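Local coordinates for BRO1 protein (PDB 1ZB1), which helps sort cargo proteins into the intralumenal vesicles of multivesicular bodies and recruits the deubiquitinase Doa4 to endosomes, its Bro1 domain possibly binding Snf7, at residues G87-D101 with L111-T125. Numbering follows the deposited sequence.
Sequences GSKGSRLKMDFTWYD and LKYTQHTLAFEKSCT
Trp99 and Phe97 project from one face of an antiparallel beta hairpin (strands 97-100 and 112-115) of the Bro1 domain onto the helix that begins at Leu118. Trp99 has CG beside its backbone N (chi1 -66°), which lays the indole against the helix: Cys124 CB sits over the ring, 3.4 Å from Trp99 CD2, with Cys124 SG over the same five-membered ring in a sulfur-aromatic contact. The indole turns its edge to the face of Phe120 in a T-shaped pair, planes at 88°. Glu121 links Phe97 to Trp99. Its CB stands over the centre of the Phe97 ring in a CH-pi contact, while Met95 CB covers the opposite face; the chain then bends at chi2, carrying the carboxylate over the CD2-CE2 side of the Phe97 ring, the two planes 31° apart, to Trp99. There Trp99 NE1 donates to Glu121 OE1 (2.7 Å) in the indole plane, and OE2 takes a salt bridge from Arg56 and a hydrogen bond from Tyr75, so this buried carboxylate is probably kept ionised. On the other hairpin face, Lys112 CB lies over the Tyr100 ring, its extended chain running on past Tyr100 OH to a salt bridge with Glu19. Thr98 OG1 and Thr114 OG1 meet at 2.8 Å. Beyond the strands, Lys94 CA covers one face of the His116 imidazole, whose ND1 donates to Met95 O (2.8 Å) from above the carbonyl plane; Asp96 OD1 lies at the ring edge, 3.1 Å from His116 CE1.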
loop_
_atom_site.group_PDB
_atom_site.type_symbol
_atom_site.label_atom_id
_atom_site.label_comp_id
_atom_site.label_asym_id
_atom_site.label_seq_id
_atom_site.Cartn_x
_atom_site.Cartn_y
_atom_site.Cartn_z
ATOM N N GLY A 87 25.140 -14.770 5.017
ATOM C CA GLY A 87 24.963 -14.596 3.585
ATOM C C GLY A 87 24.243 -15.773 2.949
ATOM O O GLY A 87 23.315 -16.333 3.539
ATOM N N SER A 88 24.668 -16.156 1.748
ATOM C CA SER A 88 24.048 -17.276 1.045
ATOM C C SER A 88 24.305 -18.579 1.792
ATOM O O SER A 88 23.703 -19.607 1.488
ATOM C CB SER A 88 24.591 -17.393 -0.385
ATOM O OG SER A 88 25.930 -17.853 -0.383
ATOM N N LYS A 89 25.210 -18.534 2.765
ATOM C CA LYS A 89 25.519 -19.714 3.560
ATOM C C LYS A 89 24.415 -19.954 4.584
ATOM O O LYS A 89 24.383 -20.994 5.240
ATOM C CB LYS A 89 26.860 -19.543 4.275
ATOM C CG LYS A 89 28.064 -19.586 3.348
ATOM C CD LYS A 89 29.354 -19.332 4.112
ATOM C CE LYS A 89 30.573 -19.528 3.222
ATOM N NZ LYS A 89 30.685 -20.941 2.750
ATOM N N GLY A 90 23.510 -18.987 4.712
ATOM C CA GLY A 90 22.413 -19.118 5.654
ATOM C C GLY A 90 21.591 -20.376 5.433
ATOM O O GLY A 90 20.956 -20.883 6.357
ATOM N N SER A 91 21.616 -20.887 4.205
ATOM C CA SER A 91 20.874 -22.090 3.837
ATOM C C SER A 91 21.423 -23.359 4.480
ATOM O O SER A 91 20.729 -24.375 4.543
ATOM C CB SER A 91 20.878 -22.263 2.317
ATOM O OG SER A 91 20.395 -21.099 1.672
ATOM N N ARG A 92 22.669 -23.309 4.947
ATOM C CA ARG A 92 23.283 -24.477 5.575
ATOM C C ARG A 92 22.582 -24.867 6.873
ATOM O O ARG A 92 22.728 -25.995 7.347
ATOM C CB ARG A 92 24.772 -24.221 5.841
ATOM C CG ARG A 92 25.579 -24.024 4.571
ATOM C CD ARG A 92 27.078 -23.973 4.835
ATOM N NE ARG A 92 27.818 -23.817 3.586
ATOM C CZ ARG A 92 29.142 -23.741 3.496
ATOM N NH1 ARG A 92 29.893 -23.805 4.591
ATOM N NH2 ARG A 92 29.718 -23.603 2.308
ATOM N N LEU A 93 21.820 -23.938 7.446
ATOM C CA LEU A 93 21.098 -24.225 8.682
ATOM C C LEU A 93 19.961 -25.193 8.383
ATOM O O LEU A 93 19.457 -25.869 9.275
ATOM C CB LEU A 93 20.529 -22.934 9.289
ATOM C CG LEU A 93 21.538 -21.867 9.716
ATOM C CD1 LEU A 93 20.794 -20.667 10.311
ATOM C CD2 LEU A 93 22.513 -22.454 10.732
ATOM N N LYS A 94 19.559 -25.253 7.120
ATOM C CA LYS A 94 18.476 -26.139 6.702
ATOM C C LYS A 94 17.194 -25.925 7.502
ATOM O O LYS A 94 16.517 -26.885 7.869
ATOM C CB LYS A 94 18.906 -27.605 6.825
ATOM C CG LYS A 94 20.139 -27.972 6.010
ATOM C CD LYS A 94 19.907 -27.775 4.518
ATOM C CE LYS A 94 21.168 -28.090 3.720
ATOM N NZ LYS A 94 21.629 -29.488 3.943
ATOM N N MET A 95 16.870 -24.668 7.791
ATOM C CA MET A 95 15.645 -24.363 8.516
ATOM C C MET A 95 14.512 -24.562 7.516
ATOM O O MET A 95 14.601 -24.094 6.378
ATOM C CB MET A 95 15.654 -22.913 9.005
ATOM C CG MET A 95 16.783 -22.589 9.973
ATOM S SD MET A 95 16.785 -23.687 11.390
ATOM C CE MET A 95 15.179 -23.325 12.112
ATOM N N ASP A 96 13.455 -25.255 7.924
ATOM C CA ASP A 96 12.342 -25.495 7.017
ATOM C C ASP A 96 11.328 -24.350 6.976
ATOM O O ASP A 96 10.176 -24.526 7.357
ATOM C CB ASP A 96 11.620 -26.799 7.377
ATOM C CG ASP A 96 12.451 -28.041 7.072
ATOM O OD1 ASP A 96 13.234 -28.028 6.096
ATOM O OD2 ASP A 96 12.300 -29.038 7.805
ATOM N N PHE A 97 11.766 -23.188 6.503
ATOM C CA PHE A 97 10.904 -22.012 6.376
ATOM C C PHE A 97 9.758 -22.376 5.422
ATOM O O PHE A 97 9.983 -22.618 4.225
ATOM C CB PHE A 97 11.711 -20.843 5.801
ATOM C CG PHE A 97 12.896 -20.430 6.649
ATOM C CD1 PHE A 97 14.156 -20.272 6.075
ATOM C CD2 PHE A 97 12.737 -20.132 8.002
ATOM C CE1 PHE A 97 15.243 -19.818 6.833
ATOM C CE2 PHE A 97 13.812 -19.675 8.772
ATOM C CZ PHE A 97 15.065 -19.516 8.192
ATOM N N THR A 98 8.535 -22.399 5.946
ATOM C CA THR A 98 7.367 -22.783 5.156
ATOM C C THR A 98 6.269 -21.719 5.122
ATOM O O THR A 98 5.658 -21.405 6.153
ATOM C CB THR A 98 6.790 -24.119 5.704
ATOM O OG1 THR A 98 7.819 -25.121 5.677
ATOM C CG2 THR A 98 5.596 -24.591 4.873
ATOM N N TRP A 99 6.016 -21.173 3.933
ATOM C CA TRP A 99 4.996 -20.131 3.764
ATOM C C TRP A 99 3.906 -20.431 2.738
ATOM O O TRP A 99 4.172 -20.989 1.671
ATOM C CB TRP A 99 5.650 -18.795 3.387
ATOM C CG TRP A 99 6.514 -18.222 4.470
ATOM C CD1 TRP A 99 7.802 -18.563 4.758
ATOM C CD2 TRP A 99 6.132 -17.237 5.435
ATOM N NE1 TRP A 99 8.250 -17.848 5.849
ATOM C CE2 TRP A 99 7.243 -17.028 6.283
ATOM C CE3 TRP A 99 4.956 -16.508 5.669
ATOM C CZ2 TRP A 99 7.216 -16.120 7.348
ATOM C CZ3 TRP A 99 4.931 -15.598 6.735
ATOM C CH2 TRP A 99 6.055 -15.417 7.558
ATOM N N TYR A 100 2.683 -20.026 3.070
ATOM C CA TYR A 100 1.525 -20.203 2.199
ATOM C C TYR A 100 1.251 -18.926 1.404
ATOM O O TYR A 100 1.529 -17.819 1.871
ATOM C CB TYR A 100 0.263 -20.512 3.022
ATOM C CG TYR A 100 0.224 -21.869 3.693
ATOM C CD1 TYR A 100 0.924 -22.114 4.877
ATOM C CD2 TYR A 100 -0.545 -22.904 3.153
ATOM C CE1 TYR A 100 0.852 -23.361 5.512
ATOM C CE2 TYR A 100 -0.621 -24.150 3.776
ATOM C CZ TYR A 100 0.074 -24.370 4.951
ATOM O OH TYR A 100 -0.026 -25.593 5.566
ATOM N N ASP A 101 0.696 -19.071 0.208
ATOM C CA ASP A 101 0.354 -17.904 -0.593
ATOM C C ASP A 101 -0.849 -17.217 0.073
ATOM O O ASP A 101 -1.710 -17.893 0.644
ATOM C CB ASP A 101 -0.048 -18.312 -2.014
ATOM C CG ASP A 101 1.139 -18.658 -2.893
ATOM O OD1 ASP A 101 2.293 -18.446 -2.470
ATOM O OD2 ASP A 101 0.902 -19.132 -4.021
ATOM N N LEU A 111 -1.681 -23.308 -1.069
ATOM C CA LEU A 111 -0.420 -23.496 -1.781
ATOM C C LEU A 111 0.747 -22.991 -0.930
ATOM O O LEU A 111 0.826 -21.805 -0.604
ATOM C CB LEU A 111 -0.456 -22.750 -3.114
ATOM C CG LEU A 111 0.599 -23.172 -4.142
ATOM C CD1 LEU A 111 0.464 -24.670 -4.410
ATOM C CD2 LEU A 111 0.416 -22.385 -5.438
ATOM N N LYS A 112 1.652 -23.896 -0.572
ATOM C CA LYS A 112 2.797 -23.532 0.252
ATOM C C LYS A 112 4.127 -23.998 -0.328
ATOM O O LYS A 112 4.174 -24.916 -1.151
ATOM C CB LYS A 112 2.639 -24.116 1.656
ATOM C CG LYS A 112 2.569 -25.628 1.689
ATOM C CD LYS A 112 2.695 -26.155 3.109
ATOM C CE LYS A 112 2.599 -27.669 3.144
ATOM N NZ LYS A 112 2.708 -28.181 4.534
ATOM N N TYR A 113 5.203 -23.362 0.128
ATOM C CA TYR A 113 6.550 -23.694 -0.307
ATOM C C TYR A 113 7.482 -23.724 0.897
ATOM O O TYR A 113 7.271 -23.005 1.886
ATOM C CB TYR A 113 7.070 -22.644 -1.290
ATOM C CG TYR A 113 6.194 -22.425 -2.500
ATOM C CD1 TYR A 113 6.259 -23.287 -3.602
ATOM C CD2 TYR A 113 5.294 -21.357 -2.543
ATOM C CE1 TYR A 113 5.443 -23.087 -4.725
ATOM C CE2 TYR A 113 4.473 -21.145 -3.659
ATOM C CZ TYR A 113 4.554 -22.011 -4.746
ATOM O OH TYR A 113 3.766 -21.782 -5.855
ATOM N N THR A 114 8.508 -24.562 0.807
ATOM C CA THR A 114 9.518 -24.674 1.856
ATOM C C THR A 114 10.846 -24.397 1.157
ATOM O O THR A 114 11.147 -25.004 0.125
ATOM C CB THR A 114 9.536 -26.090 2.483
ATOM O OG1 THR A 114 8.295 -26.332 3.160
ATOM C CG2 THR A 114 10.686 -26.224 3.474
ATOM N N GLN A 115 11.616 -23.455 1.693
ATOM C CA GLN A 115 12.907 -23.089 1.111
ATOM C C GLN A 115 13.828 -22.692 2.267
ATOM O O GLN A 115 13.384 -22.058 3.235
ATOM C CB GLN A 115 12.716 -21.937 0.104
ATOM C CG GLN A 115 13.992 -21.473 -0.603
ATOM C CD GLN A 115 13.716 -20.649 -1.863
ATOM O OE1 GLN A 115 14.332 -19.602 -2.088
ATOM N NE2 GLN A 115 12.806 -21.129 -2.690
ATOM N N HIS A 116 15.102 -23.068 2.170
ATOM C CA HIS A 116 16.076 -22.801 3.228
ATOM C C HIS A 116 16.775 -21.437 3.219
ATOM O O HIS A 116 17.417 -21.066 4.201
ATOM C CB HIS A 116 17.180 -23.868 3.224
ATOM C CG HIS A 116 16.693 -25.271 3.419
ATOM N ND1 HIS A 116 15.726 -25.608 4.341
ATOM C CD2 HIS A 116 17.103 -26.435 2.866
ATOM C CE1 HIS A 116 15.563 -26.918 4.350
ATOM N NE2 HIS A 116 16.387 -27.445 3.464
ATOM N N THR A 117 16.678 -20.696 2.126
ATOM C CA THR A 117 17.357 -19.409 2.059
ATOM C C THR A 117 16.760 -18.354 2.983
ATOM O O THR A 117 15.545 -18.307 3.198
ATOM C CB THR A 117 17.356 -18.855 0.627
ATOM O OG1 THR A 117 16.037 -18.414 0.289
ATOM C CG2 THR A 117 17.796 -19.942 -0.363
ATOM N N LEU A 118 17.627 -17.506 3.529
ATOM C CA LEU A 118 17.182 -16.442 4.416
ATOM C C LEU A 118 16.342 -15.437 3.626
ATOM O O LEU A 118 15.436 -14.818 4.179
ATOM C CB LEU A 118 18.390 -15.752 5.072
ATOM C CG LEU A 118 19.215 -16.659 6.005
ATOM C CD1 LEU A 118 20.372 -15.882 6.630
ATOM C CD2 LEU A 118 18.307 -17.219 7.105
ATOM N N ALA A 119 16.626 -15.293 2.330
ATOM C CA ALA A 119 15.866 -14.370 1.484
ATOM C C ALA A 119 14.377 -14.726 1.445
ATOM O O ALA A 119 13.521 -13.836 1.373
ATOM C CB ALA A 119 16.433 -14.363 0.054
ATOM N N PHE A 120 14.064 -16.019 1.475
ATOM C CA PHE A 120 12.668 -16.459 1.449
ATOM C C PHE A 120 11.981 -16.037 2.758
ATOM O O PHE A 120 10.923 -15.406 2.735
ATOM C CB PHE A 120 12.598 -17.987 1.279
ATOM C CG PHE A 120 11.192 -18.537 1.170
ATOM C CD1 PHE A 120 10.302 -18.041 0.220
ATOM C CD2 PHE A 120 10.772 -19.580 1.995
ATOM C CE1 PHE A 120 9.012 -18.571 0.086
ATOM C CE2 PHE A 120 9.479 -20.123 1.870
ATOM C CZ PHE A 120 8.602 -19.614 0.912
ATOM N N GLU A 121 12.595 -16.369 3.892
ATOM C CA GLU A 121 12.032 -16.018 5.205
ATOM C C GLU A 121 11.908 -14.489 5.343
ATOM O O GLU A 121 10.900 -13.986 5.844
ATOM C CB GLU A 121 12.899 -16.607 6.335
ATOM C CG GLU A 121 12.397 -16.315 7.768
ATOM C CD GLU A 121 11.286 -17.250 8.244
ATOM O OE1 GLU A 121 10.510 -17.754 7.410
ATOM O OE2 GLU A 121 11.181 -17.472 9.471
ATOM N N LYS A 122 12.915 -13.758 4.865
ATOM C CA LYS A 122 12.910 -12.295 4.910
ATOM C C LYS A 122 11.805 -11.681 4.053
ATOM O O LYS A 122 11.014 -10.869 4.532
ATOM C CB LYS A 122 14.255 -11.731 4.421
ATOM C CG LYS A 122 15.371 -11.748 5.446
ATOM C CD LYS A 122 16.733 -11.481 4.797
ATOM C CE LYS A 122 16.747 -10.179 3.999
ATOM N NZ LYS A 122 18.102 -9.870 3.452
ATOM N N SER A 123 11.763 -12.058 2.778
ATOM C CA SER A 123 10.769 -11.511 1.863
ATOM C C SER A 123 9.338 -11.742 2.343
ATOM O O SER A 123 8.501 -10.833 2.270
ATOM C CB SER A 123 10.958 -12.099 0.450
ATOM O OG SER A 123 10.801 -13.507 0.439
ATOM N N CYS A 124 9.052 -12.943 2.837
ATOM C CA CYS A 124 7.702 -13.245 3.310
ATOM C C CYS A 124 7.345 -12.409 4.546
ATOM O O CYS A 124 6.228 -11.899 4.667
ATOM C CB CYS A 124 7.566 -14.737 3.608
ATOM S SG CYS A 124 7.504 -15.775 2.109
ATOM N N THR A 125 8.297 -12.272 5.459
ATOM C CA THR A 125 8.081 -11.475 6.657
ATOM C C THR A 125 7.831 -9.999 6.281
ATOM O O THR A 125 6.928 -9.356 6.818
ATOM C CB THR A 125 9.307 -11.567 7.599
ATOM O OG1 THR A 125 9.402 -12.894 8.134
ATOM C CG2 THR A 125 9.177 -10.566 8.743
HETATM O O HOH W 1 20.582 -17.509 2.788
HETATM O O HOH W 2 18.346 -22.152 6.572
HETATM O O HOH W 3 2.558 -19.426 -6.026
#